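Local coordinates for 6-phosphogluconolactonase (Thermotoga maritima, PDB 1VL1), which hydrolyses 6-phosphogluconolactone to 6-phosphogluconate, the second step of the oxidative stage of the pentose phosphate pathway, at residues Tyr25-Val29 with Trp228-Lys232; Tyr61-Glu66 with Val99-Ala104; Gly149-Phe155 with Leu215-Val220. Residue numbers count along the deposited sequence, not the author numbering.

All three contacts lie around one mixed sheet. Interaction 1 sets the start of helix 25-43 against strand 225-231, bringing the N-terminal region against the C-terminal strand and closing the alpha/beta fold; the other two are nested inside this loop and fasten separate parts of it. Interaction 2 pairs the ends of helices 57-64 and 92-101; interaction 3, later in the chain, joins two loops, one carrying H150, which contacts a citrate probably from the crystallisation liquor. Centres of interactions 1 and 2 are about 18 Å apart, V26 packing on K63; those of 1 and 3 about 19 Å, W228 touching A217. Interactions 2 and 3, about 26 Å between centres, lie on opposite sides of the chain's centre without touching.

Interaction 1: residues Tyr25-Val29 with Trp228-Lys232; sequences YVDFV and WFVGK
Helix 25-29 and strand 228-231 run nearly antiparallel (closest approach of the axes 9.6 Å, N-to-C directions at 166°). The nearest CA pairs are Y25-G231 at 6.2 Å and V29-F229 at 7.0 Å. The helix makes its first turn here, V29 N donating to Y25 O at 3.0 Å; the strand is extended, with phi from -113° to -100° and psi from 109° to 152°. Y25 points its CA-CB bond at the strand and, with chi1 t and chi2 84°, reaches over it until OH donates a hydrogen bond to F229 O at 2.8 Å. That carbonyl lies at the ring edge, while Y25 CE1 is 3.5 Å from G231 N. An ideal CB on G231 would clash, 2.9 Å from Y25 CD1. The contact is helix-on-sheet packing in an alpha/beta fold: strand 225-231 runs between and parallel to strands 16-21 and 192-198, and helix 25-43, which follows strand 16-21, lies against one face. The CA-to-CB bond of F229 is directed toward the helix; those of W228 and V230 are directed away, and both side chains pack on helix 200-210. F229 is m (chi2 -78°). Its CB meets V29 CG2 at 3.8 Å, with V29 t, and its CE1 meets F28 CE2 at 3.8 Å. F28, also t with chi2 87°, starts sideways but brings CE2 to the edge of the F229 ring. Both phenylalanine rings also meet Y19 of strand 16-21. V29 also touches V60 of helix 57-64.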
ATOM      1  N   TYR A  25     -13.526  -7.342 -11.765  1.00 24.52           N
ATOM      2  CA  TYR A  25     -12.777  -6.339 -10.999  1.00 24.26           C
ATOM      3  C   TYR A  25     -11.298  -6.688 -10.958  1.00 24.34           C
ATOM      4  O   TYR A  25     -10.437  -5.894 -11.343  1.00 24.52           O
ATOM      5  CB  TYR A  25     -13.342  -6.235  -9.589  1.00 23.77           C
ATOM      6  CG  TYR A  25     -12.611  -5.231  -8.762  1.00 23.61           C
ATOM      7  CD1 TYR A  25     -12.949  -3.883  -8.833  1.00 21.59           C
ATOM      8  CD2 TYR A  25     -11.560  -5.619  -7.930  1.00 21.59           C
ATOM      9  CE1 TYR A  25     -12.233  -2.922  -8.084  1.00 20.84           C
ATOM     10  CE2 TYR A  25     -10.829  -4.700  -7.184  1.00 21.16           C
ATOM     11  CZ  TYR A  25     -11.183  -3.327  -7.248  1.00 22.45           C
ATOM     12  OH  TYR A  25     -10.439  -2.437  -6.485  1.00 22.99           O
ATOM     13  N   VAL A  26     -10.988  -7.866 -10.420  1.00 24.25           N
ATOM     14  CA  VAL A  26      -9.610  -8.220 -10.230  1.00 24.09           C
ATOM     15  C   VAL A  26      -8.832  -8.217 -11.541  1.00 24.18           C
ATOM     16  O   VAL A  26      -7.716  -7.697 -11.584  1.00 23.28           O
ATOM     17  CB  VAL A  26      -9.473  -9.568  -9.487  1.00 24.09           C
ATOM     18  CG1 VAL A  26      -8.039 -10.029  -9.477  1.00 24.82           C
ATOM     19  CG2 VAL A  26      -9.998  -9.433  -8.049  1.00 24.50           C
ATOM     20  N   ASP A  27      -9.379  -8.846 -12.581  1.00 24.16           N
ATOM     21  CA  ASP A  27      -8.711  -8.873 -13.879  1.00 25.31           C
ATOM     22  C   ASP A  27      -8.434  -7.474 -14.425  1.00 24.63           C
ATOM     23  O   ASP A  27      -7.363  -7.215 -14.914  1.00 24.60           O
ATOM     24  CB  ASP A  27      -9.499  -9.703 -14.878  1.00 26.21           C
ATOM     25  CG  ASP A  27      -9.383 -11.202 -14.594  1.00 29.04           C
ATOM     26  OD1 ASP A  27      -8.452 -11.604 -13.849  1.00 34.15           O
ATOM     27  OD2 ASP A  27     -10.188 -12.030 -15.018  1.00 30.95           O
ATOM     28  N   PHE A  28      -9.387  -6.567 -14.274  1.00 23.93           N
ATOM     29  CA  PHE A  28      -9.211  -5.214 -14.776  1.00 23.65           C
ATOM     30  C   PHE A  28      -8.108  -4.508 -14.020  1.00 23.45           C
ATOM     31  O   PHE A  28      -7.213  -3.889 -14.614  1.00 24.89           O
ATOM     32  CB  PHE A  28     -10.504  -4.464 -14.644  1.00 23.46           C
ATOM     33  CG  PHE A  28     -10.473  -3.082 -15.223  1.00 22.82           C
ATOM     34  CD1 PHE A  28     -10.752  -2.855 -16.558  1.00 27.09           C
ATOM     35  CD2 PHE A  28     -10.137  -2.005 -14.423  1.00 25.89           C
ATOM     36  CE1 PHE A  28     -10.740  -1.573 -17.072  1.00 28.05           C
ATOM     37  CE2 PHE A  28     -10.129  -0.692 -14.959  1.00 23.75           C
ATOM     38  CZ  PHE A  28     -10.391  -0.495 -16.242  1.00 25.82           C
ATOM     39  N   VAL A  29      -8.156  -4.579 -12.698  1.00 22.82           N
ATOM     40  CA  VAL A  29      -7.115  -3.964 -11.897  1.00 21.63           C
ATOM     41  C   VAL A  29      -5.710  -4.517 -12.211  1.00 23.21           C
ATOM     42  O   VAL A  29      -4.734  -3.780 -12.352  1.00 23.44           O
ATOM     43  CB  VAL A  29      -7.419  -4.115 -10.400  1.00 21.24           C
ATOM     44  CG1 VAL A  29      -6.277  -3.627  -9.505  1.00 23.38           C
ATOM     45  CG2 VAL A  29      -8.779  -3.437 -10.076  1.00 22.85           C
ATOM     46  N   TRP A 228      -8.631   5.564  -8.451  1.00 21.86           N
ATOM     47  CA  TRP A 228      -9.446   4.667  -7.654  1.00 20.82           C
ATOM     48  C   TRP A 228     -10.029   3.586  -8.599  1.00 20.93           C
ATOM     49  O   TRP A 228     -10.571   3.885  -9.647  1.00 21.12           O
ATOM     50  CB  TRP A 228     -10.601   5.412  -6.997  1.00 21.54           C
ATOM     51  CG  TRP A 228     -10.152   6.434  -5.968  1.00 20.39           C
ATOM     52  CD1 TRP A 228      -9.575   7.639  -6.236  1.00 21.77           C
ATOM     53  CD2 TRP A 228     -10.254   6.343  -4.554  1.00 19.20           C
ATOM     54  NE1 TRP A 228      -9.304   8.306  -5.079  1.00 20.37           N
ATOM     55  CE2 TRP A 228      -9.669   7.511  -4.018  1.00 18.73           C
ATOM     56  CE3 TRP A 228     -10.744   5.392  -3.683  1.00 20.37           C
ATOM     57  CZ2 TRP A 228      -9.635   7.773  -2.664  1.00 23.37           C
ATOM     58  CZ3 TRP A 228     -10.701   5.659  -2.325  1.00 21.77           C
ATOM     59  CH2 TRP A 228     -10.125   6.827  -1.836  1.00 23.10           C
ATOM     60  N   PHE A 229      -9.933   2.328  -8.168  1.00 20.32           N
ATOM     61  CA  PHE A 229     -10.606   1.236  -8.850  1.00 20.90           C
ATOM     62  C   PHE A 229     -11.703   0.791  -7.891  1.00 21.25           C
ATOM     63  O   PHE A 229     -11.412   0.208  -6.830  1.00 22.16           O
ATOM     64  CB  PHE A 229      -9.620   0.097  -9.132  1.00 21.60           C
ATOM     65  CG  PHE A 229      -8.541   0.448 -10.084  1.00 22.21           C
ATOM     66  CD1 PHE A 229      -8.788   0.476 -11.414  1.00 22.70           C
ATOM     67  CD2 PHE A 229      -7.241   0.737  -9.640  1.00 24.52           C
ATOM     68  CE1 PHE A 229      -7.792   0.830 -12.321  1.00 27.32           C
ATOM     69  CE2 PHE A 229      -6.231   1.078 -10.561  1.00 26.47           C
ATOM     70  CZ  PHE A 229      -6.495   1.097 -11.877  1.00 26.21           C
ATOM     71  N   VAL A 230     -12.944   1.075  -8.249  1.00 20.80           N
ATOM     72  CA  VAL A 230     -14.086   0.892  -7.369  1.00 20.60           C
ATOM     73  C   VAL A 230     -15.004  -0.199  -7.884  1.00 21.58           C
ATOM     74  O   VAL A 230     -15.546  -0.096  -8.996  1.00 20.10           O
ATOM     75  CB  VAL A 230     -14.877   2.170  -7.276  1.00 20.46           C
ATOM     76  CG1 VAL A 230     -16.052   2.011  -6.275  1.00 22.99           C
ATOM     77  CG2 VAL A 230     -13.941   3.323  -6.904  1.00 21.65           C
ATOM     78  N   GLY A 231     -15.136  -1.263  -7.087  1.00 22.50           N
ATOM     79  CA  GLY A 231     -16.000  -2.395  -7.421  1.00 26.87           C
ATOM     80  C   GLY A 231     -17.336  -2.322  -6.687  1.00 28.37           C
ATOM     81  O   GLY A 231     -17.416  -1.767  -5.608  1.00 28.41           O
ATOM     82  N   LYS A 232     -18.364  -2.909  -7.302  1.00 31.33           N
ATOM     83  CA  LYS A 232     -19.744  -3.055  -6.759  1.00 32.97           C
ATOM     84  C   LYS A 232     -20.742  -1.969  -7.222  1.00 35.14           C
ATOM     85  O   LYS A 232     -20.659  -1.419  -8.348  1.00 37.61           O
ATOM     86  CB  LYS A 232     -19.763  -3.149  -5.223  1.00 34.31           C
ATOM     87  CG  LYS A 232     -19.606  -4.554  -4.630  1.00 35.48           C
ATOM     88  CD  LYS A 232     -18.240  -5.172  -4.851  1.00 36.65           C
ATOM     89  CE  LYS A 232     -18.038  -6.348  -3.871  1.00 39.13           C
ATOM     90  NZ  LYS A 232     -16.632  -6.914  -3.818  1.00 40.98           N
TER

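Interaction 2: residues Tyr61-Glu66 with Val99-Ala104; sequences YEKLAE and VLFSRA
R103 lays its guanidinium against E62, whose CG (chi1 t, chi2 t) lies over one face of the group, 3.7 Å from R103 NH1. The arginine is m, t, p along chi1 to chi3 with chi4 near -106°, and this folded course lets NH1 donate twice: to E62 O at 2.9 Å and, within its own segment, to V99 O at 3.0 Å. NH2 donates to E66 OE2 at 2.8 Å in a salt bridge, at the guanidinium edge; E66 has chi1 m and chi2 t. Next to this polar group, helices 57-64 and 92-101 of the alpha/beta fold pack side by side near their C-terminal ends, with CA atoms 4.7 Å apart at E62-V99 and 5.0 Å at A65-A104. The first helix is regular, A65 N bonding to Y61 O at 2.8 Å; the second widens into a pi-type turn at 99-101, and A104 N and R103 N both bond to L100 O. The small A65 permits the close approach: its CB sits 3.5 Å from V99 O, 3.7 Å from L100 CD1 and 4.3 Å from A104 CB. V99 (m) sets CG2 3.7 Å from Y61 CB, at the Y61 ring edge. L100 (chi1 t, chi2 p) has CB 4.3 Å from Y61 CB. Y61, L100 and F101 all touch L51, so both helices pack on strand 47-51. Y61, m, starts toward the partner, then carries its ring away to bond through OH to A52 O. R103 thus donates a charged hydrogen bond through NH2 and, through NH1, one to a carbonyl of each segment, tying the helix ends together beside an apolar seam.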
ATOM      1  N   TYR A  61      -2.773  -9.069  -5.857  1.00 21.15           N
ATOM      2  CA  TYR A  61      -1.355  -9.503  -5.788  1.00 20.99           C
ATOM      3  C   TYR A  61      -1.196 -10.937  -6.230  1.00 21.48           C
ATOM      4  O   TYR A  61      -0.175 -11.311  -6.871  1.00 21.64           O
ATOM      5  CB  TYR A  61      -0.831  -9.388  -4.357  1.00 22.00           C
ATOM      6  CG  TYR A  61      -0.900  -7.995  -3.753  1.00 20.19           C
ATOM      7  CD1 TYR A  61      -1.023  -6.856  -4.555  1.00 22.09           C
ATOM      8  CD2 TYR A  61      -0.848  -7.820  -2.384  1.00 22.58           C
ATOM      9  CE1 TYR A  61      -1.069  -5.612  -4.034  1.00 22.15           C
ATOM     10  CE2 TYR A  61      -0.920  -6.576  -1.834  1.00 22.84           C
ATOM     11  CZ  TYR A  61      -1.006  -5.461  -2.669  1.00 21.77           C
ATOM     12  OH  TYR A  61      -1.074  -4.226  -2.129  1.00 23.14           O
ATOM     13  N   GLU A  62      -2.170 -11.758  -5.869  1.00 22.46           N
ATOM     14  CA  GLU A  62      -2.121 -13.197  -6.172  1.00 24.09           C
ATOM     15  C   GLU A  62      -2.019 -13.415  -7.696  1.00 22.72           C
ATOM     16  O   GLU A  62      -1.272 -14.265  -8.148  1.00 21.73           O
ATOM     17  CB  GLU A  62      -3.332 -13.912  -5.596  1.00 24.49           C
ATOM     18  CG  GLU A  62      -3.221 -15.414  -5.660  1.00 28.87           C
ATOM     19  CD  GLU A  62      -4.393 -16.104  -5.014  1.00 30.62           C
ATOM     20  OE1 GLU A  62      -5.378 -15.400  -4.635  1.00 40.72           O
ATOM     21  OE2 GLU A  62      -4.322 -17.355  -4.916  1.00 39.44           O
ATOM     22  N   LYS A  63      -2.760 -12.606  -8.471  1.00 22.54           N
ATOM     23  CA  LYS A  63      -2.715 -12.677  -9.940  1.00 23.65           C
ATOM     24  C   LYS A  63      -1.480 -11.962 -10.481  1.00 23.62           C
ATOM     25  O   LYS A  63      -0.883 -12.477 -11.431  1.00 24.17           O
ATOM     26  CB  LYS A  63      -3.948 -12.065 -10.563  1.00 23.02           C
ATOM     27  CG  LYS A  63      -5.220 -12.881 -10.413  1.00 26.10           C
ATOM     28  N   LEU A  64      -1.086 -10.836  -9.876  1.00 24.11           N
ATOM     29  CA  LEU A  64       0.154 -10.131 -10.301  1.00 24.78           C
ATOM     30  C   LEU A  64       1.364 -11.038 -10.199  1.00 24.49           C
ATOM     31  O   LEU A  64       2.234 -11.029 -11.058  1.00 24.71           O
ATOM     32  CB  LEU A  64       0.408  -8.862  -9.496  1.00 25.40           C
ATOM     33  CG  LEU A  64      -0.399  -7.655  -9.935  1.00 30.58           C
ATOM     34  CD1 LEU A  64      -0.329  -6.581  -8.905  1.00 33.23           C
ATOM     35  CD2 LEU A  64       0.143  -7.143 -11.290  1.00 32.35           C
ATOM     36  N   ALA A  65       1.382 -11.885  -9.170  1.00 22.32           N
ATOM     37  CA  ALA A  65       2.504 -12.803  -8.956  1.00 22.57           C
ATOM     38  C   ALA A  65       2.719 -13.764 -10.094  1.00 22.54           C
ATOM     39  O   ALA A  65       3.810 -14.323 -10.220  1.00 23.48           O
ATOM     40  CB  ALA A  65       2.334 -13.571  -7.673  1.00 22.79           C
ATOM     41  N   GLU A  66       1.682 -13.964 -10.892  1.00 22.96           N
ATOM     42  CA  GLU A  66       1.708 -14.876 -12.014  1.00 25.11           C
ATOM     43  C   GLU A  66       2.200 -14.219 -13.314  1.00 24.69           C
ATOM     44  O   GLU A  66       2.435 -14.914 -14.295  1.00 25.65           O
ATOM     45  CB  GLU A  66       0.306 -15.491 -12.205  1.00 25.44           C
ATOM     46  CG  GLU A  66      -0.084 -16.371 -11.015  1.00 26.72           C
ATOM     47  CD  GLU A  66      -1.559 -16.724 -10.927  1.00 29.84           C
ATOM     48  OE1 GLU A  66      -2.334 -16.498 -11.917  1.00 32.79           O
ATOM     49  OE2 GLU A  66      -1.935 -17.237  -9.830  1.00 33.99           O
ATOM     50  N   VAL A  99       0.718 -14.651  -0.958  1.00 22.40           N
ATOM     51  CA  VAL A  99       0.160 -14.425  -2.306  1.00 22.67           C
ATOM     52  C   VAL A  99       1.180 -13.944  -3.326  1.00 23.20           C
ATOM     53  O   VAL A  99       1.005 -14.175  -4.539  1.00 22.72           O
ATOM     54  CB  VAL A  99      -1.060 -13.471  -2.272  1.00 21.97           C
ATOM     55  CG1 VAL A  99      -2.198 -14.121  -1.456  1.00 24.86           C
ATOM     56  CG2 VAL A  99      -0.708 -12.104  -1.819  1.00 22.79           C
ATOM     57  N   LEU A 100       2.258 -13.314  -2.869  1.00 22.43           N
ATOM     58  CA  LEU A 100       3.189 -12.681  -3.793  1.00 22.73           C
ATOM     59  C   LEU A 100       4.636 -13.001  -3.535  1.00 22.89           C
ATOM     60  O   LEU A 100       5.282 -13.536  -4.394  1.00 23.21           O
ATOM     61  CB  LEU A 100       2.989 -11.176  -3.752  1.00 22.30           C
ATOM     62  CG  LEU A 100       3.908 -10.287  -4.575  1.00 21.37           C
ATOM     63  CD1 LEU A 100       3.726 -10.588  -6.060  1.00 22.75           C
ATOM     64  CD2 LEU A 100       3.618  -8.780  -4.335  1.00 23.24           C
ATOM     65  N   PHE A 101       5.156 -12.648  -2.361  1.00 21.62           N
ATOM     66  CA  PHE A 101       6.616 -12.722  -2.159  1.00 22.70           C
ATOM     67  C   PHE A 101       7.164 -14.128  -2.234  1.00 22.75           C
ATOM     68  O   PHE A 101       8.329 -14.316  -2.554  1.00 24.01           O
ATOM     69  CB  PHE A 101       7.073 -12.066  -0.848  1.00 21.49           C
ATOM     70  CG  PHE A 101       6.659 -10.640  -0.641  1.00 21.55           C
ATOM     71  CD1 PHE A 101       6.582  -9.700  -1.674  1.00 20.24           C
ATOM     72  CD2 PHE A 101       6.377 -10.201   0.673  1.00 21.58           C
ATOM     73  CE1 PHE A 101       6.188  -8.400  -1.385  1.00 20.65           C
ATOM     74  CE2 PHE A 101       6.057  -8.918   0.927  1.00 22.75           C
ATOM     75  CZ  PHE A 101       5.949  -8.027  -0.100  1.00 22.24           C
ATOM     76  N   SER A 102       6.350 -15.108  -1.874  1.00 22.41           N
ATOM     77  CA  SER A 102       6.764 -16.523  -1.874  1.00 24.05           C
ATOM     78  C   SER A 102       6.332 -17.204  -3.175  1.00 23.61           C
ATOM     79  O   SER A 102       6.652 -18.398  -3.397  1.00 24.55           O
ATOM     80  CB  SER A 102       6.133 -17.228  -0.672  1.00 24.00           C
ATOM     81  OG  SER A 102       4.738 -17.611  -0.903  1.00 27.54           O
ATOM     82  N   ARG A 103       5.545 -16.497  -4.024  1.00 23.36           N
ATOM     83  CA  ARG A 103       5.038 -17.073  -5.261  1.00 24.25           C
ATOM     84  C   ARG A 103       5.756 -16.585  -6.510  1.00 24.65           C
ATOM     85  O   ARG A 103       6.096 -17.390  -7.397  1.00 27.28           O
ATOM     86  CB  ARG A 103       3.546 -16.912  -5.347  1.00 24.07           C
ATOM     87  CG  ARG A 103       2.803 -17.840  -4.399  1.00 25.66           C
ATOM     88  CD  ARG A 103       1.285 -17.647  -4.397  1.00 27.53           C
ATOM     89  NE  ARG A 103       0.649 -18.199  -5.601  1.00 29.59           N
ATOM     90  CZ  ARG A 103       0.153 -17.490  -6.615  1.00 30.25           C
ATOM     91  NH1 ARG A 103       0.234 -16.179  -6.642  1.00 29.68           N
ATOM     92  NH2 ARG A 103      -0.398 -18.119  -7.655  1.00 30.77           N
ATOM     93  N   ALA A 104       6.027 -15.310  -6.608  1.00 23.60           N
ATOM     94  CA  ALA A 104       6.932 -14.813  -7.619  1.00 24.47           C
ATOM     95  C   ALA A 104       8.370 -14.912  -7.130  1.00 24.48           C
ATOM     96  O   ALA A 104       8.640 -14.803  -5.935  1.00 23.42           O
ATOM     97  CB  ALA A 104       6.585 -13.358  -7.902  1.00 23.94           C
TER

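Interaction 3: residues Gly149-Phe155 with Leu215-Val220; sequences GHVASIF and LPAYFV
P216 forms the apolar centre, its CA-to-CB bond directed toward segment 149-155, with CB 3.9 Å from V151 CG1, 4.1 Å from I154 CG2 and 3.4 Å from I154 O. V151 is p, and its CG1 also reaches V220 CG2 at 3.9 Å, V220 being t; V151 CB lies 4.3 Å from A217 CB. I154 has chi1 m and chi2 t. Further out, P216 CB meets H150 CA at 4.0 Å, and L215 (m, t) brings CD1 to 4.0 Å from G149 CA. The backbones pass in step, with CA distances of 5.3 Å for G149-L215, 5.2 Å for H150-P216 and 5.3 Å for V151-A217. Residues 216-219 form a 3-10 turn, with F219 N on P216 O at 3.0 Å. Segment 149-155 is irregular but folds back on itself: I154 N bonds to V151 O at 2.7 Å, and A152 adopts phi 56°, psi -130°. These are two loops of the alpha/beta fold, one following strand 140-143 and the other joining helix 200-210 to strand 225-231; V151, A217 and V220 all touch F195 of strand 192-198. At the polar edge G149 O accepts from A217 N at 3.1 Å. G149 has phi 91° and psi 2°, where a CB would jam against the preceding carbonyl and clash with L215 CD1. The CA-to-CB bond of H150 points away from segment 215-220; ND1 is held by D148, while NE2 hydrogen-bonds a citrate, probably from the crystallisation liquor, consistent with the active-site loop of this family.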
ATOM      1  N   GLY A 149     -12.561   5.059   6.117  1.00 22.51           N
ATOM      2  CA  GLY A 149     -11.793   6.031   5.437  1.00 22.00           C
ATOM      3  C   GLY A 149     -10.301   5.981   5.721  1.00 21.72           C
ATOM      4  O   GLY A 149      -9.554   6.765   5.155  1.00 23.34           O
ATOM      5  N   HIS A 150      -9.847   5.016   6.548  1.00 21.06           N
ATOM      6  CA  HIS A 150      -8.454   4.942   6.889  1.00 21.06           C
ATOM      7  C   HIS A 150      -7.612   4.401   5.705  1.00 21.89           C
ATOM      8  O   HIS A 150      -8.132   3.739   4.796  1.00 24.46           O
ATOM      9  CB  HIS A 150      -8.250   4.137   8.200  1.00 20.99           C
ATOM     10  CG  HIS A 150      -8.040   2.672   8.006  1.00 23.60           C
ATOM     11  ND1 HIS A 150      -9.062   1.752   8.106  1.00 25.00           N
ATOM     12  CD2 HIS A 150      -6.913   1.961   7.753  1.00 24.42           C
ATOM     13  CE1 HIS A 150      -8.573   0.534   7.901  1.00 24.22           C
ATOM     14  NE2 HIS A 150      -7.270   0.629   7.702  1.00 24.08           N
ATOM     15  N   VAL A 151      -6.342   4.758   5.667  1.00 21.86           N
ATOM     16  CA  VAL A 151      -5.414   4.303   4.642  1.00 22.38           C
ATOM     17  C   VAL A 151      -4.119   3.856   5.300  1.00 22.97           C
ATOM     18  O   VAL A 151      -3.737   4.386   6.339  1.00 22.30           O
ATOM     19  CB  VAL A 151      -5.182   5.454   3.669  1.00 22.41           C
ATOM     20  CG1 VAL A 151      -4.550   6.662   4.370  1.00 23.39           C
ATOM     21  CG2 VAL A 151      -4.391   5.006   2.454  1.00 22.93           C
ATOM     22  N   ALA A 152      -3.486   2.807   4.777  1.00 23.51           N
ATOM     23  CA  ALA A 152      -2.322   2.248   5.414  1.00 22.05           C
ATOM     24  C   ALA A 152      -2.751   1.879   6.851  1.00 22.51           C
ATOM     25  O   ALA A 152      -3.811   1.272   6.998  1.00 23.14           O
ATOM     26  CB  ALA A 152      -1.086   3.179   5.322  1.00 23.79           C
ATOM     27  N   SER A 153      -2.003   2.276   7.866  1.00 21.72           N
ATOM     28  CA  SER A 153      -2.497   2.219   9.260  1.00 21.29           C
ATOM     29  C   SER A 153      -2.598   3.644   9.829  1.00 22.62           C
ATOM     30  O   SER A 153      -2.330   3.892  11.026  1.00 22.15           O
ATOM     31  CB  SER A 153      -1.659   1.305  10.144  1.00 22.64           C
ATOM     32  OG  SER A 153      -1.988  -0.086  10.031  1.00 22.98           O
ATOM     33  N   ILE A 154      -2.955   4.577   8.953  1.00 21.94           N
ATOM     34  CA  ILE A 154      -3.269   5.940   9.372  1.00 21.71           C
ATOM     35  C   ILE A 154      -4.790   6.036   9.666  1.00 21.82           C
ATOM     36  O   ILE A 154      -5.617   6.045   8.733  1.00 22.02           O
ATOM     37  CB  ILE A 154      -2.888   6.951   8.314  1.00 20.35           C
ATOM     38  CG1 ILE A 154      -1.413   6.828   7.906  1.00 22.41           C
ATOM     39  CG2 ILE A 154      -3.271   8.334   8.813  1.00 21.39           C
ATOM     40  CD1 ILE A 154      -1.046   7.469   6.619  1.00 21.56           C
ATOM     41  N   PHE A 155      -5.127   6.092  10.942  1.00 21.91           N
ATOM     42  CA  PHE A 155      -6.501   6.154  11.429  1.00 21.68           C
ATOM     43  C   PHE A 155      -6.855   7.562  11.883  1.00 22.74           C
ATOM     44  O   PHE A 155      -8.027   7.924  11.889  1.00 24.31           O
ATOM     45  CB  PHE A 155      -6.713   5.181  12.595  1.00 22.45           C
ATOM     46  CG  PHE A 155      -6.701   3.722  12.165  1.00 21.38           C
ATOM     47  CD1 PHE A 155      -7.831   3.094  11.741  1.00 21.09           C
ATOM     48  CD2 PHE A 155      -5.536   3.024  12.124  1.00 22.82           C
ATOM     49  CE1 PHE A 155      -7.791   1.782  11.312  1.00 20.76           C
ATOM     50  CE2 PHE A 155      -5.488   1.729  11.660  1.00 23.74           C
ATOM     51  CZ  PHE A 155      -6.594   1.117  11.252  1.00 21.54           C
ATOM     52  N   LEU A 215     -11.183  12.545   5.688  1.00 20.97           N
ATOM     53  CA  LEU A 215     -10.820  11.174   6.065  1.00 21.19           C
ATOM     54  C   LEU A 215      -9.359  10.982   5.702  1.00 21.14           C
ATOM     55  O   LEU A 215      -8.860  11.679   4.808  1.00 21.14           O
ATOM     56  CB  LEU A 215     -11.652  10.161   5.263  1.00 21.83           C
ATOM     57  CG  LEU A 215     -13.147  10.281   5.356  1.00 22.08           C
ATOM     58  CD1 LEU A 215     -13.860   9.270   4.443  1.00 23.23           C
ATOM     59  CD2 LEU A 215     -13.621  10.153   6.739  1.00 23.15           C
ATOM     60  N   PRO A 216      -8.651  10.069   6.379  1.00 21.29           N
ATOM     61  CA  PRO A 216      -7.220   9.885   6.053  1.00 20.57           C
ATOM     62  C   PRO A 216      -6.926   9.741   4.542  1.00 21.45           C
ATOM     63  O   PRO A 216      -5.958  10.320   4.050  1.00 22.20           O
ATOM     64  CB  PRO A 216      -6.835   8.642   6.844  1.00 21.77           C
ATOM     65  CG  PRO A 216      -7.686   8.824   8.106  1.00 21.71           C
ATOM     66  CD  PRO A 216      -9.038   9.239   7.553  1.00 21.21           C
ATOM     67  N   ALA A 217      -7.713   8.911   3.861  1.00 20.68           N
ATOM     68  CA  ALA A 217      -7.490   8.675   2.449  1.00 21.48           C
ATOM     69  C   ALA A 217      -7.554   9.918   1.610  1.00 21.15           C
ATOM     70  O   ALA A 217      -7.011   9.950   0.478  1.00 23.74           O
ATOM     71  CB  ALA A 217      -8.415   7.644   1.929  1.00 22.82           C
ATOM     72  N   TYR A 218      -8.301  10.915   2.065  1.00 21.25           N
ATOM     73  CA  TYR A 218      -8.400  12.216   1.353  1.00 21.60           C
ATOM     74  C   TYR A 218      -7.037  12.837   1.133  1.00 22.92           C
ATOM     75  O   TYR A 218      -6.844  13.509   0.142  1.00 22.12           O
ATOM     76  CB  TYR A 218      -9.234  13.219   2.156  1.00 22.65           C
ATOM     77  CG  TYR A 218      -9.356  14.582   1.555  1.00 21.62           C
ATOM     78  CD1 TYR A 218     -10.193  14.820   0.474  1.00 23.66           C
ATOM     79  CD2 TYR A 218      -8.624  15.655   2.085  1.00 23.30           C
ATOM     80  CE1 TYR A 218     -10.304  16.098  -0.063  1.00 24.02           C
ATOM     81  CE2 TYR A 218      -8.766  16.917   1.604  1.00 24.88           C
ATOM     82  CZ  TYR A 218      -9.573  17.127   0.492  1.00 24.86           C
ATOM     83  OH  TYR A 218      -9.732  18.397  -0.028  1.00 26.31           O
ATOM     84  N   PHE A 219      -6.083  12.573   2.025  1.00 22.11           N
ATOM     85  CA  PHE A 219      -4.779  13.290   1.964  1.00 22.36           C
ATOM     86  C   PHE A 219      -3.693  12.596   1.205  1.00 23.70           C
ATOM     87  O   PHE A 219      -2.593  13.158   1.079  1.00 23.37           O
ATOM     88  CB  PHE A 219      -4.297  13.638   3.376  1.00 22.99           C
ATOM     89  CG  PHE A 219      -5.235  14.540   4.116  1.00 22.70           C
ATOM     90  CD1 PHE A 219      -5.246  15.916   3.889  1.00 24.22           C
ATOM     91  CD2 PHE A 219      -6.145  14.010   4.991  1.00 23.42           C
ATOM     92  CE1 PHE A 219      -6.139  16.733   4.520  1.00 24.28           C
ATOM     93  CE2 PHE A 219      -7.067  14.854   5.640  1.00 22.62           C
ATOM     94  CZ  PHE A 219      -7.038  16.209   5.422  1.00 23.71           C
ATOM     95  N   VAL A 220      -3.968  11.412   0.668  1.00 21.23           N
ATOM     96  CA  VAL A 220      -2.951  10.620  -0.009  1.00 21.97           C
ATOM     97  C   VAL A 220      -3.191  10.749  -1.508  1.00 22.51           C
ATOM     98  O   VAL A 220      -4.237  10.340  -2.049  1.00 23.83           O
ATOM     99  CB  VAL A 220      -2.929   9.122   0.409  1.00 22.02           C
ATOM    100  CG1 VAL A 220      -1.847   8.407  -0.335  1.00 23.07           C
ATOM    101  CG2 VAL A 220      -2.626   8.998   1.836  1.00 22.55           C
TER